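Putative pyrroline carboxylate reductase (Streptococcus pyogenes, PDB 2AHR) catalyses the NAD(P)H-dependent reduction of 1-pyrroline-5-carboxylate to L-proline, the last step of proline biosynthesis. Local coordinates at the interface of chains A and B. Sequence-based numbering; all coordinates share one arbitrary frame. Chains: chain A/B, putative pyrroline carboxylate reductase.

Contact 1: the interface of chains A and B. Residues chain A 91, 162, 167, 171, 251-252, 255-256, 259; chain B 227-229, 231-233.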
ATOM      1  N   ALA A  91      22.086  27.167  -0.502  1.00 36.80           N
ATOM      2  CA  ALA A  91      21.982  25.768  -0.095  1.00 37.11           C
ATOM      3  C   ALA A  91      23.006  24.920  -0.840  1.00 37.09           C
ATOM      4  O   ALA A  91      23.311  25.193  -1.994  1.00 37.04           O
ATOM      5  CB  ALA A  91      20.578  25.236  -0.386  1.00 35.24           C
ATOM      6  N   THR A 162      19.347  23.683   6.906  1.00 33.50           N
ATOM      7  CA  THR A 162      18.704  24.146   5.671  1.00 34.08           C
ATOM      8  C   THR A 162      17.267  23.609   5.542  1.00 34.06           C
ATOM      9  O   THR A 162      16.332  24.346   5.192  1.00 34.30           O
ATOM     10  CB  THR A 162      19.554  23.780   4.415  1.00 34.78           C
ATOM     11  OG1 THR A 162      20.809  24.484   4.467  1.00 34.59           O
ATOM     12  CG2 THR A 162      18.798  24.121   3.107  1.00 32.90           C
ATOM     13  N   SER A 167      13.928  25.586   4.437  1.00 34.57           N
ATOM     14  CA  SER A 167      12.884  24.958   3.662  1.00 34.81           C
ATOM     15  C   SER A 167      11.578  24.823   4.414  1.00 34.35           C
ATOM     16  O   SER A 167      10.536  24.841   3.792  1.00 35.24           O
ATOM     17  CB  SER A 167      13.323  23.552   3.230  1.00 34.61           C
ATOM     18  OG  SER A 167      14.421  23.650   2.349  1.00 38.35           O
ATOM     19  N   TYR A 171       6.821  23.843   4.183  1.00 32.03           N
ATOM     20  CA  TYR A 171       6.148  22.662   4.732  1.00 32.09           C
ATOM     21  C   TYR A 171       5.110  23.081   5.737  1.00 31.96           C
ATOM     22  O   TYR A 171       4.016  22.533   5.757  1.00 32.17           O
ATOM     23  CB  TYR A 171       7.144  21.663   5.345  1.00 31.56           C
ATOM     24  CG  TYR A 171       8.324  21.394   4.429  1.00 32.22           C
ATOM     25  CD1 TYR A 171       8.182  21.466   3.043  1.00 33.22           C
ATOM     26  CD2 TYR A 171       9.569  21.048   4.942  1.00 33.85           C
ATOM     27  CE1 TYR A 171       9.250  21.218   2.182  1.00 33.93           C
ATOM     28  CE2 TYR A 171      10.654  20.795   4.092  1.00 34.62           C
ATOM     29  CZ  TYR A 171      10.479  20.890   2.710  1.00 35.31           C
ATOM     30  OH  TYR A 171      11.532  20.657   1.856  1.00 34.56           O
ATOM     31  N   LYS A 251      14.628  14.045   2.260  1.00 33.83           N
ATOM     32  CA  LYS A 251      14.737  14.377   0.842  1.00 34.40           C
ATOM     33  C   LYS A 251      15.316  15.747   0.621  1.00 33.52           C
ATOM     34  O   LYS A 251      16.080  15.947  -0.315  1.00 33.16           O
ATOM     35  CB  LYS A 251      13.394  14.275   0.112  1.00 35.65           C
ATOM     36  CG  LYS A 251      12.858  12.844  -0.064  1.00 40.94           C
ATOM     37  CD  LYS A 251      13.696  11.960  -0.990  1.00 44.80           C
ATOM     38  CE  LYS A 251      13.559  12.391  -2.435  1.00 47.77           C
ATOM     39  NZ  LYS A 251      13.944  11.300  -3.386  1.00 47.88           N
ATOM     40  N   THR A 252      14.939  16.694   1.480  1.00 33.05           N
ATOM     41  CA  THR A 252      15.469  18.055   1.405  1.00 32.75           C
ATOM     42  C   THR A 252      16.991  18.029   1.577  1.00 32.72           C
ATOM     43  O   THR A 252      17.724  18.710   0.849  1.00 32.17           O
ATOM     44  CB  THR A 252      14.823  18.948   2.472  1.00 32.74           C
ATOM     45  OG1 THR A 252      13.388  18.843   2.376  1.00 32.30           O
ATOM     46  CG2 THR A 252      15.243  20.397   2.282  1.00 32.87           C
ATOM     47  N   LYS A 255      18.918  16.469  -1.330  1.00 34.84           N
ATOM     48  CA  LYS A 255      19.038  17.419  -2.445  1.00 35.04           C
ATOM     49  C   LYS A 255      20.118  18.435  -2.161  1.00 34.82           C
ATOM     50  O   LYS A 255      20.916  18.754  -3.037  1.00 34.49           O
ATOM     51  CB  LYS A 255      17.706  18.130  -2.727  1.00 34.50           C
ATOM     52  CG  LYS A 255      17.773  19.105  -3.871  1.00 35.12           C
ATOM     53  CD  LYS A 255      17.977  18.422  -5.227  1.00 36.63           C
ATOM     54  CE  LYS A 255      18.249  19.464  -6.313  1.00 38.12           C
ATOM     55  NZ  LYS A 255      18.336  18.827  -7.670  1.00 40.05           N
ATOM     56  N   ALA A 256      20.130  18.966  -0.937  1.00 35.31           N
ATOM     57  CA  ALA A 256      21.224  19.836  -0.495  1.00 35.46           C
ATOM     58  C   ALA A 256      22.570  19.157  -0.739  1.00 35.64           C
ATOM     59  O   ALA A 256      23.452  19.746  -1.360  1.00 35.83           O
ATOM     60  CB  ALA A 256      21.073  20.214   0.981  1.00 34.83           C
ATOM     61  N   LEU A 259      23.517  19.031  -4.471  1.00 41.07           N
ATOM     62  CA  LEU A 259      23.865  20.322  -5.059  1.00 41.69           C
ATOM     63  C   LEU A 259      25.358  20.601  -4.884  1.00 42.74           C
ATOM     64  O   LEU A 259      26.000  20.194  -3.896  1.00 42.47           O
ATOM     65  CB  LEU A 259      23.042  21.455  -4.447  1.00 41.97           C
ATOM     66  CG  LEU A 259      21.576  21.593  -4.870  1.00 41.02           C
ATOM     67  CD1 LEU A 259      20.902  22.676  -4.040  1.00 42.26           C
ATOM     68  CD2 LEU A 259      21.457  21.921  -6.352  1.00 42.18           C
ATOM     69  OXT LEU A 259      25.967  21.245  -5.745  1.00 43.80           O
TER
ATOM     70  N   GLY B 227      15.854  23.495  -6.506  1.00 32.04           N
ATOM     71  CA  GLY B 227      16.328  23.652  -5.137  1.00 31.48           C
ATOM     72  C   GLY B 227      15.943  22.545  -4.163  1.00 32.01           C
ATOM     73  O   GLY B 227      15.427  21.466  -4.559  1.00 31.47           O
ATOM     74  N   THR B 228      16.207  22.798  -2.884  1.00 31.23           N
ATOM     75  CA  THR B 228      16.004  21.787  -1.842  1.00 31.67           C
ATOM     76  C   THR B 228      14.527  21.712  -1.394  1.00 31.35           C
ATOM     77  O   THR B 228      14.011  20.631  -1.169  1.00 30.96           O
ATOM     78  CB  THR B 228      16.937  22.049  -0.629  1.00 31.88           C
ATOM     79  OG1 THR B 228      16.573  23.291  -0.004  1.00 33.37           O
ATOM     80  CG2 THR B 228      18.392  22.165  -1.079  1.00 31.56           C
ATOM     81  N   THR B 229      13.871  22.865  -1.283  1.00 31.49           N
ATOM     82  CA  THR B 229      12.482  22.969  -0.798  1.00 32.20           C
ATOM     83  C   THR B 229      11.517  22.231  -1.725  1.00 32.20           C
ATOM     84  O   THR B 229      10.687  21.415  -1.265  1.00 32.60           O
ATOM     85  CB  THR B 229      12.047  24.462  -0.663  1.00 32.33           C
ATOM     86  OG1 THR B 229      13.009  25.176   0.121  1.00 35.09           O
ATOM     87  CG2 THR B 229      10.662  24.603  -0.015  1.00 32.10           C
ATOM     88  N   ALA B 231      12.152  19.785  -3.599  1.00 30.70           N
ATOM     89  CA  ALA B 231      12.390  18.337  -3.449  1.00 31.12           C
ATOM     90  C   ALA B 231      11.646  17.775  -2.225  1.00 31.26           C
ATOM     91  O   ALA B 231      11.033  16.702  -2.294  1.00 31.31           O
ATOM     92  CB  ALA B 231      13.893  18.057  -3.349  1.00 30.51           C
ATOM     93  N   GLY B 232      11.701  18.503  -1.109  1.00 31.75           N
ATOM     94  CA  GLY B 232      10.974  18.112   0.108  1.00 32.15           C
ATOM     95  C   GLY B 232       9.470  18.200  -0.091  1.00 32.54           C
ATOM     96  O   GLY B 232       8.729  17.308   0.332  1.00 32.79           O
ATOM     97  N   LEU B 233       9.021  19.277  -0.740  1.00 32.17           N
ATOM     98  CA  LEU B 233       7.608  19.486  -1.059  1.00 32.29           C
ATOM     99  C   LEU B 233       6.966  18.362  -1.866  1.00 31.79           C
ATOM    100  O   LEU B 233       5.853  17.939  -1.566  1.00 31.76           O
ATOM    101  CB  LEU B 233       7.409  20.823  -1.800  1.00 31.94           C
ATOM    102  CG  LEU B 233       5.959  21.297  -1.784  1.00 34.43           C
ATOM    103  CD1 LEU B 233       5.579  21.749  -0.386  1.00 32.78           C
ATOM    104  CD2 LEU B 233       5.698  22.436  -2.813  1.00 34.47           C
TER
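The methyl CG2 of B:Thr228 is the apolar centre, and with 100 Å² hidden by chain A this residue loses the most surface of the patch to the partner. B:Thr228 CG2 points at helix 241-258, 3.7 Å from A:Ala256 CA, while A:Ala91 CB and A:Leu259 CD1 meet the same methyl from the loop and the C-terminus. The chi1 of B:Thr228 sorts its two branches: OG1 stands between the backbone N and the carbonyl carbon (chi1 65°), the crowded position, and so turns toward helix 158-185, leaving CG2 anti to the carbonyl carbon. A:Thr252 crosses B:Thr228 at about a right angle, with A:Thr252 CG2 3.8 Å from B:Thr228 CB. On the next turn of helix 228-239, B:Ala231 CB packs 3.9 Å from A:Lys255 CB, and the aliphatic stem of that lysine, CG anti to the backbone N and the chain bent at chi2 (68°), runs past the carbonyl O of B:Gly227.

At the polar rim, the hydroxyl A:Ser167 OG is gripped twice from chain B. B:Thr228 OG1 donates to A:Ser167 OG at 3.2 Å. A:Ser167 OG and B:Thr229 OG1 share a hydrogen bond of undecided direction at 3.0 Å. B:Thr229 O lies in plane at the edge of the A:Tyr171 ring, whose phenol reaches it only weakly. That phenol is held from its own side: A:Tyr171 OH hydrogen-bonds A:Thr252 OG1 at 2.6 Å, tying helix 158-185 to helix 241-258 beside B:Gly232.

Contact 2: the interface of chains A and B. Residues chain A 173-174, 176-177, 194, 198; chain B 208, 215-216, 218-219.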
ATOM      1  N   TYR A 173       3.568  25.944   5.598  1.00 30.44           N
ATOM      2  CA  TYR A 173       2.470  26.518   4.817  1.00 30.48           C
ATOM      3  C   TYR A 173       1.598  25.442   4.148  1.00 29.30           C
ATOM      4  O   TYR A 173       0.378  25.584   4.053  1.00 28.53           O
ATOM      5  CB  TYR A 173       2.974  27.562   3.797  1.00 30.31           C
ATOM      6  CG  TYR A 173       3.569  28.824   4.438  1.00 31.89           C
ATOM      7  CD1 TYR A 173       2.915  29.489   5.475  1.00 30.84           C
ATOM      8  CD2 TYR A 173       4.783  29.347   3.997  1.00 32.43           C
ATOM      9  CE1 TYR A 173       3.461  30.634   6.063  1.00 33.39           C
ATOM     10  CE2 TYR A 173       5.346  30.494   4.589  1.00 32.84           C
ATOM     11  CZ  TYR A 173       4.680  31.132   5.611  1.00 33.11           C
ATOM     12  OH  TYR A 173       5.225  32.265   6.178  1.00 32.00           O
ATOM     13  N   LEU A 174       2.215  24.361   3.672  1.00 29.12           N
ATOM     14  CA  LEU A 174       1.398  23.280   3.109  1.00 28.55           C
ATOM     15  C   LEU A 174       0.527  22.707   4.223  1.00 28.84           C
ATOM     16  O   LEU A 174      -0.622  22.344   4.007  1.00 29.37           O
ATOM     17  CB  LEU A 174       2.269  22.177   2.478  1.00 27.94           C
ATOM     18  CG  LEU A 174       1.513  21.191   1.577  1.00 29.40           C
ATOM     19  CD1 LEU A 174       1.079  21.834   0.243  1.00 29.05           C
ATOM     20  CD2 LEU A 174       2.342  19.891   1.322  1.00 26.36           C
ATOM     21  N   ILE A 176      -0.647  24.215   7.084  1.00 30.76           N
ATOM     22  CA  ILE A 176      -1.689  25.190   7.344  1.00 30.98           C
ATOM     23  C   ILE A 176      -2.767  25.133   6.262  1.00 31.78           C
ATOM     24  O   ILE A 176      -3.963  25.099   6.558  1.00 33.51           O
ATOM     25  CB  ILE A 176      -1.063  26.617   7.438  1.00 30.45           C
ATOM     26  CG1 ILE A 176      -0.343  26.791   8.772  1.00 30.19           C
ATOM     27  CG2 ILE A 176      -2.122  27.718   7.221  1.00 31.55           C
ATOM     28  CD1 ILE A 176       0.581  28.001   8.837  1.00 32.38           C
ATOM     29  N   GLU A 177      -2.339  25.139   5.006  1.00 32.60           N
ATOM     30  CA  GLU A 177      -3.228  25.022   3.854  1.00 32.73           C
ATOM     31  C   GLU A 177      -4.077  23.752   3.922  1.00 32.40           C
ATOM     32  O   GLU A 177      -5.252  23.755   3.524  1.00 32.25           O
ATOM     33  CB  GLU A 177      -2.373  24.977   2.585  1.00 33.50           C
ATOM     34  CG  GLU A 177      -3.159  24.869   1.281  1.00 35.84           C
ATOM     35  CD  GLU A 177      -4.042  26.081   1.018  1.00 37.45           C
ATOM     36  OE1 GLU A 177      -3.816  27.153   1.644  1.00 39.79           O
ATOM     37  OE2 GLU A 177      -4.967  25.957   0.185  1.00 36.52           O
ATOM     38  N   LEU A 194      -8.621  29.790   7.232  1.00 34.06           N
ATOM     39  CA  LEU A 194      -7.230  30.171   7.218  1.00 34.91           C
ATOM     40  C   LEU A 194      -6.914  31.166   8.352  1.00 34.99           C
ATOM     41  O   LEU A 194      -5.854  31.079   8.985  1.00 34.08           O
ATOM     42  CB  LEU A 194      -6.915  30.779   5.849  1.00 34.90           C
ATOM     43  CG  LEU A 194      -5.555  30.703   5.174  1.00 37.86           C
ATOM     44  CD1 LEU A 194      -4.885  29.309   5.280  1.00 36.09           C
ATOM     45  CD2 LEU A 194      -5.778  31.089   3.693  1.00 38.18           C
ATOM     46  N   THR A 198      -4.320  29.855  11.101  1.00 34.54           N
ATOM     47  CA  THR A 198      -3.109  30.651  11.204  1.00 35.30           C
ATOM     48  C   THR A 198      -2.943  31.204  12.629  1.00 35.32           C
ATOM     49  O   THR A 198      -1.862  31.158  13.225  1.00 34.28           O
ATOM     50  CB  THR A 198      -3.140  31.836  10.166  1.00 35.40           C
ATOM     51  OG1 THR A 198      -3.204  31.298   8.843  1.00 34.79           O
ATOM     52  CG2 THR A 198      -1.913  32.706  10.262  1.00 35.99           C
TER
ATOM     53  N   LEU B 208       2.565  35.039   7.358  1.00 35.53           N
ATOM     54  CA  LEU B 208       1.324  34.754   6.656  1.00 36.28           C
ATOM     55  C   LEU B 208       0.180  35.684   7.091  1.00 37.59           C
ATOM     56  O   LEU B 208      -0.535  36.242   6.252  1.00 37.85           O
ATOM     57  CB  LEU B 208       0.936  33.300   6.839  1.00 35.72           C
ATOM     58  CG  LEU B 208      -0.363  32.883   6.143  1.00 34.75           C
ATOM     59  CD1 LEU B 208      -0.234  32.995   4.632  1.00 31.70           C
ATOM     60  CD2 LEU B 208      -0.675  31.473   6.592  1.00 32.91           C
ATOM     61  N   PRO B 215      -0.990  30.950   1.429  1.00 35.02           N
ATOM     62  CA  PRO B 215       0.058  29.938   1.706  1.00 33.67           C
ATOM     63  C   PRO B 215       0.756  29.383   0.453  1.00 32.95           C
ATOM     64  O   PRO B 215       1.984  29.234   0.434  1.00 32.39           O
ATOM     65  CB  PRO B 215      -0.717  28.838   2.434  1.00 33.72           C
ATOM     66  CG  PRO B 215      -1.862  29.588   3.093  1.00 33.23           C
ATOM     67  CD  PRO B 215      -2.259  30.644   2.123  1.00 34.30           C
ATOM     68  N   HIS B 216      -0.010  29.105  -0.594  1.00 32.38           N
ATOM     69  CA  HIS B 216       0.572  28.674  -1.865  1.00 31.81           C
ATOM     70  C   HIS B 216       1.440  29.725  -2.561  1.00 31.45           C
ATOM     71  O   HIS B 216       2.437  29.358  -3.175  1.00 29.58           O
ATOM     72  CB  HIS B 216      -0.486  28.112  -2.808  1.00 32.29           C
ATOM     73  CG  HIS B 216      -0.796  26.671  -2.544  1.00 34.03           C
ATOM     74  ND1 HIS B 216       0.116  25.660  -2.769  1.00 35.62           N
ATOM     75  CD2 HIS B 216      -1.908  26.070  -2.054  1.00 35.66           C
ATOM     76  CE1 HIS B 216      -0.424  24.497  -2.440  1.00 35.03           C
ATOM     77  NE2 HIS B 216      -1.655  24.718  -2.012  1.00 34.95           N
ATOM     78  N   PHE B 218       3.278  31.904  -0.895  1.00 31.37           N
ATOM     79  CA  PHE B 218       4.515  31.766  -0.124  1.00 31.55           C
ATOM     80  C   PHE B 218       5.325  30.539  -0.585  1.00 31.67           C
ATOM     81  O   PHE B 218       6.551  30.599  -0.784  1.00 31.59           O
ATOM     82  CB  PHE B 218       4.207  31.649   1.369  1.00 31.17           C
ATOM     83  CG  PHE B 218       4.070  32.978   2.073  1.00 33.61           C
ATOM     84  CD1 PHE B 218       5.199  33.669   2.499  1.00 33.83           C
ATOM     85  CD2 PHE B 218       2.812  33.536   2.311  1.00 31.54           C
ATOM     86  CE1 PHE B 218       5.071  34.902   3.164  1.00 36.34           C
ATOM     87  CE2 PHE B 218       2.671  34.755   2.972  1.00 33.18           C
ATOM     88  CZ  PHE B 218       3.803  35.441   3.400  1.00 34.02           C
ATOM     89  N   ILE B 219       4.644  29.417  -0.741  1.00 31.84           N
ATOM     90  CA  ILE B 219       5.330  28.215  -1.236  1.00 31.78           C
ATOM     91  C   ILE B 219       6.065  28.509  -2.543  1.00 32.22           C
ATOM     92  O   ILE B 219       7.241  28.171  -2.672  1.00 32.83           O
ATOM     93  CB  ILE B 219       4.371  27.037  -1.338  1.00 31.76           C
ATOM     94  CG1 ILE B 219       3.951  26.616   0.089  1.00 29.88           C
ATOM     95  CG2 ILE B 219       5.013  25.857  -2.132  1.00 31.27           C
ATOM     96  CD1 ILE B 219       2.843  25.571   0.130  1.00 30.69           C
TER
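A:Tyr173 makes the broadest contact here, with 75 Å² hidden by chain B. Its ring crosses B:Phe218 obliquely: A:Tyr173 CD2 lies 3.5 Å from B:Phe218 CB, and the phenol OH sits 3.9 Å above the B:Phe218 ring plane, offset toward the rim. Along its other edge A:Tyr173 slides past B:Leu208 in the opposite direction, A:Tyr173 CE1 3.8 Å from B:Leu208 CB. B:Pro215 meets A:Leu194 tip to tip, B:Pro215 CG to A:Leu194 CD1 at 3.7 Å. A:Glu177 crosses B:His216 at about a right angle, its carboxylate plane turned 64° from the imidazole, and A:Glu177 OE2 stays 4.2 Å from B:His216 NE2. They are therefore not paired by contact, although the carboxylate could favour a protonated histidine.

Torsions set these positions. A:Glu177 CG is anti to the backbone N and the chain bends at chi2 (64°), bringing OE1 against the CG and CB rim of B:Pro215. B:Leu208 CG is likewise anti to the backbone N (chi1 180°), which, with chi2, carries CD2 toward A:Thr198. The hydroxyl there is turned back on its own helix, A:Thr198 OG1 donating to A:Leu194 O at 2.7 Å from above the carbonyl plane. The site thus joins the chains largely by apolar packing, docking helix 215-222 and the end of helix 190-210 of chain B on helices 158-185 and 190-210 of chain A in the dimer.

Contact 3: the interface of chains A and B. Residues chain A 122-123, 149, 151, 161, 165; chain B 192, 195-196, 199.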
ATOM      1  N   SER A 122      13.725  35.962  10.570  1.00 34.50           N
ATOM      2  CA  SER A 122      14.387  34.804  10.008  1.00 34.39           C
ATOM      3  C   SER A 122      15.059  34.010  11.127  1.00 34.59           C
ATOM      4  O   SER A 122      15.428  34.575  12.158  1.00 34.60           O
ATOM      5  CB  SER A 122      15.407  35.262   8.970  1.00 34.37           C
ATOM      6  OG  SER A 122      16.211  34.205   8.506  1.00 33.49           O
ATOM      7  N   SER A 123      15.170  32.699  10.946  1.00 33.92           N
ATOM      8  CA  SER A 123      16.050  31.901  11.785  1.00 34.03           C
ATOM      9  C   SER A 123      17.262  31.539  10.941  1.00 33.93           C
ATOM     10  O   SER A 123      17.194  30.621  10.118  1.00 34.77           O
ATOM     11  CB  SER A 123      15.352  30.641  12.298  1.00 34.10           C
ATOM     12  OG  SER A 123      14.109  30.978  12.890  1.00 34.02           O
ATOM     13  N   SER A 149      16.868  36.207  13.991  1.00 39.63           N
ATOM     14  CA  SER A 149      17.803  35.649  14.961  1.00 39.80           C
ATOM     15  C   SER A 149      18.931  34.880  14.268  1.00 40.13           C
ATOM     16  O   SER A 149      18.798  34.462  13.108  1.00 40.18           O
ATOM     17  CB  SER A 149      17.076  34.727  15.937  1.00 40.06           C
ATOM     18  OG  SER A 149      16.199  35.462  16.772  1.00 40.00           O
ATOM     19  N   PHE A 151      21.890  31.757  14.553  1.00 39.71           N
ATOM     20  CA  PHE A 151      22.323  30.510  15.158  1.00 39.45           C
ATOM     21  C   PHE A 151      23.762  30.162  14.725  1.00 40.33           C
ATOM     22  O   PHE A 151      24.058  30.084  13.528  1.00 40.54           O
ATOM     23  CB  PHE A 151      21.374  29.384  14.746  1.00 39.19           C
ATOM     24  CG  PHE A 151      19.999  29.484  15.353  1.00 36.67           C
ATOM     25  CD1 PHE A 151      19.683  28.772  16.513  1.00 35.00           C
ATOM     26  CD2 PHE A 151      19.027  30.315  14.781  1.00 35.70           C
ATOM     27  CE1 PHE A 151      18.406  28.865  17.088  1.00 34.44           C
ATOM     28  CE2 PHE A 151      17.753  30.422  15.338  1.00 33.66           C
ATOM     29  CZ  PHE A 151      17.438  29.700  16.490  1.00 35.87           C
ATOM     30  N   PHE A 161      20.156  22.090   9.035  1.00 32.25           N
ATOM     31  CA  PHE A 161      19.587  23.419   9.327  1.00 32.68           C
ATOM     32  C   PHE A 161      18.824  23.946   8.108  1.00 33.14           C
ATOM     33  O   PHE A 161      17.775  24.579   8.260  1.00 33.08           O
ATOM     34  CB  PHE A 161      20.656  24.429   9.766  1.00 32.05           C
ATOM     35  CG  PHE A 161      20.081  25.726  10.301  1.00 32.15           C
ATOM     36  CD1 PHE A 161      19.951  25.925  11.675  1.00 33.26           C
ATOM     37  CD2 PHE A 161      19.685  26.748   9.444  1.00 31.41           C
ATOM     38  CE1 PHE A 161      19.431  27.142  12.200  1.00 31.35           C
ATOM     39  CE2 PHE A 161      19.149  27.961   9.954  1.00 33.41           C
ATOM     40  CZ  PHE A 161      19.028  28.151  11.328  1.00 31.04           C
ATOM     41  N   ALA A 165      15.014  25.024   8.910  1.00 33.02           N
ATOM     42  CA  ALA A 165      14.672  26.449   9.074  1.00 33.32           C
ATOM     43  C   ALA A 165      14.483  27.178   7.767  1.00 33.48           C
ATOM     44  O   ALA A 165      13.720  28.158   7.716  1.00 33.32           O
ATOM     45  CB  ALA A 165      15.734  27.158   9.895  1.00 32.09           C
TER
ATOM     46  N   LYS B 192      17.833  21.992  20.679  1.00 33.69           N
ATOM     47  CA  LYS B 192      18.223  22.894  19.619  1.00 34.11           C
ATOM     48  C   LYS B 192      17.289  22.814  18.388  1.00 34.43           C
ATOM     49  O   LYS B 192      16.830  23.854  17.878  1.00 33.96           O
ATOM     50  CB  LYS B 192      19.677  22.639  19.231  1.00 33.40           C
ATOM     51  CG  LYS B 192      20.242  23.694  18.263  1.00 36.03           C
ATOM     52  CD  LYS B 192      20.002  25.110  18.788  1.00 37.67           C
ATOM     53  CE  LYS B 192      21.005  25.463  19.908  1.00 40.12           C
ATOM     54  NZ  LYS B 192      20.651  26.759  20.559  1.00 38.82           N
ATOM     55  N   GLU B 195      14.012  24.388  19.258  1.00 35.66           N
ATOM     56  CA  GLU B 195      14.097  25.841  19.344  1.00 36.55           C
ATOM     57  C   GLU B 195      14.015  26.472  17.936  1.00 35.70           C
ATOM     58  O   GLU B 195      13.231  27.392  17.705  1.00 34.61           O
ATOM     59  CB  GLU B 195      15.377  26.248  20.079  1.00 37.09           C
ATOM     60  CG  GLU B 195      15.666  27.748  20.031  1.00 40.46           C
ATOM     61  CD  GLU B 195      16.981  28.138  20.695  1.00 43.92           C
ATOM     62  OE1 GLU B 195      17.980  27.387  20.634  1.00 44.92           O
ATOM     63  OE2 GLU B 195      17.013  29.235  21.275  1.00 48.66           O
ATOM     64  N   ILE B 196      14.804  25.931  17.005  1.00 35.07           N
ATOM     65  CA  ILE B 196      14.822  26.384  15.607  1.00 34.64           C
ATOM     66  C   ILE B 196      13.439  26.235  14.946  1.00 34.23           C
ATOM     67  O   ILE B 196      12.917  27.202  14.350  1.00 33.04           O
ATOM     68  CB  ILE B 196      15.872  25.600  14.777  1.00 34.63           C
ATOM     69  CG1 ILE B 196      17.288  25.865  15.301  1.00 34.21           C
ATOM     70  CG2 ILE B 196      15.737  25.889  13.259  1.00 33.33           C
ATOM     71  CD1 ILE B 196      18.297  24.801  14.823  1.00 32.95           C
ATOM     72  N   GLN B 199      10.527  28.483  16.497  1.00 34.96           N
ATOM     73  CA  GLN B 199      10.746  29.883  16.139  1.00 36.42           C
ATOM     74  C   GLN B 199      10.370  30.124  14.672  1.00 35.87           C
ATOM     75  O   GLN B 199       9.795  31.167  14.336  1.00 35.54           O
ATOM     76  CB  GLN B 199      12.215  30.238  16.390  1.00 36.78           C
ATOM     77  CG  GLN B 199      12.573  31.672  16.021  1.00 41.10           C
ATOM     78  CD  GLN B 199      14.063  31.961  16.200  1.00 44.77           C
ATOM     79  OE1 GLN B 199      14.592  31.861  17.328  1.00 47.79           O
ATOM     80  NE2 GLN B 199      14.741  32.337  15.103  1.00 38.17           N
TER
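Helix 190-210 of chain B approaches chain A where strands 122-128 and 148-152 lie beside the first turns of helix 158-185. A:Phe151, with 77 Å² hidden by the partner, forms the main apolar surface. B:Ile196 crosses it obliquely and sets B:Ile196 CG1 3.7 Å above the A:Phe151 ring plane, offset toward the rim. The branches of this isoleucine divide the work. CG1 is anti to the carbonyl carbon and covers A:Phe151, and beyond it B:Ile196 CD1 continues to A:Phe161 CE1 at 3.7 Å. B:Ile196 CG2, anti to the backbone N, reaches A:Ala165 CB at 3.6 Å.

B:Gln199 arrives tip to tip with A:Phe151, its amide plane turned 39° from the ring and its NE2 in plane at the ring edge. The chain is extended, with CG anti to the backbone N (chi1 179°), so the amide extends to the strands. There B:Gln199 NE2 donates to the hydroxyl A:Ser123 OG at 2.7 Å. This bond is short but bent, 126° at the hydrogen, with OG well out of the amide plane. A:Ser149 CB packs beside B:Gln199 NE2 at 3.4 Å. At the CE1 rim of A:Phe151, the B:Glu195 carboxylate stands nearly perpendicular to the ring, B:Glu195 CD 3.9 Å from A:Phe151 CE1. B:Lys192 NZ holds it through a salt bridge to B:Glu195 OE1 at 2.7 Å. The site thus sits where the strand-bearing N-terminal part of chain A passes into its long helix 158-185, braced there by a helix of the partner.

The C-alpha centres of contact 1 lie about 18 Å from those of contact 2 and about 16 Å from those of contact 3, with about 19 Å between contacts 2 and 3. Helix 158-185 of chain A runs through all three, giving different residues to each, while helix 190-210 of chain B serves contacts 2 and 3. Chain B thereby addresses one long helix with several elements, and the two-fold axis repeats every contact with the chains exchanged. Such intertwining agrees with a domain-swapped dimer. Contact 1 also includes the NADP(+)-binding residue A:Ala91, so the dimer interface probably helps shape the cofactor site.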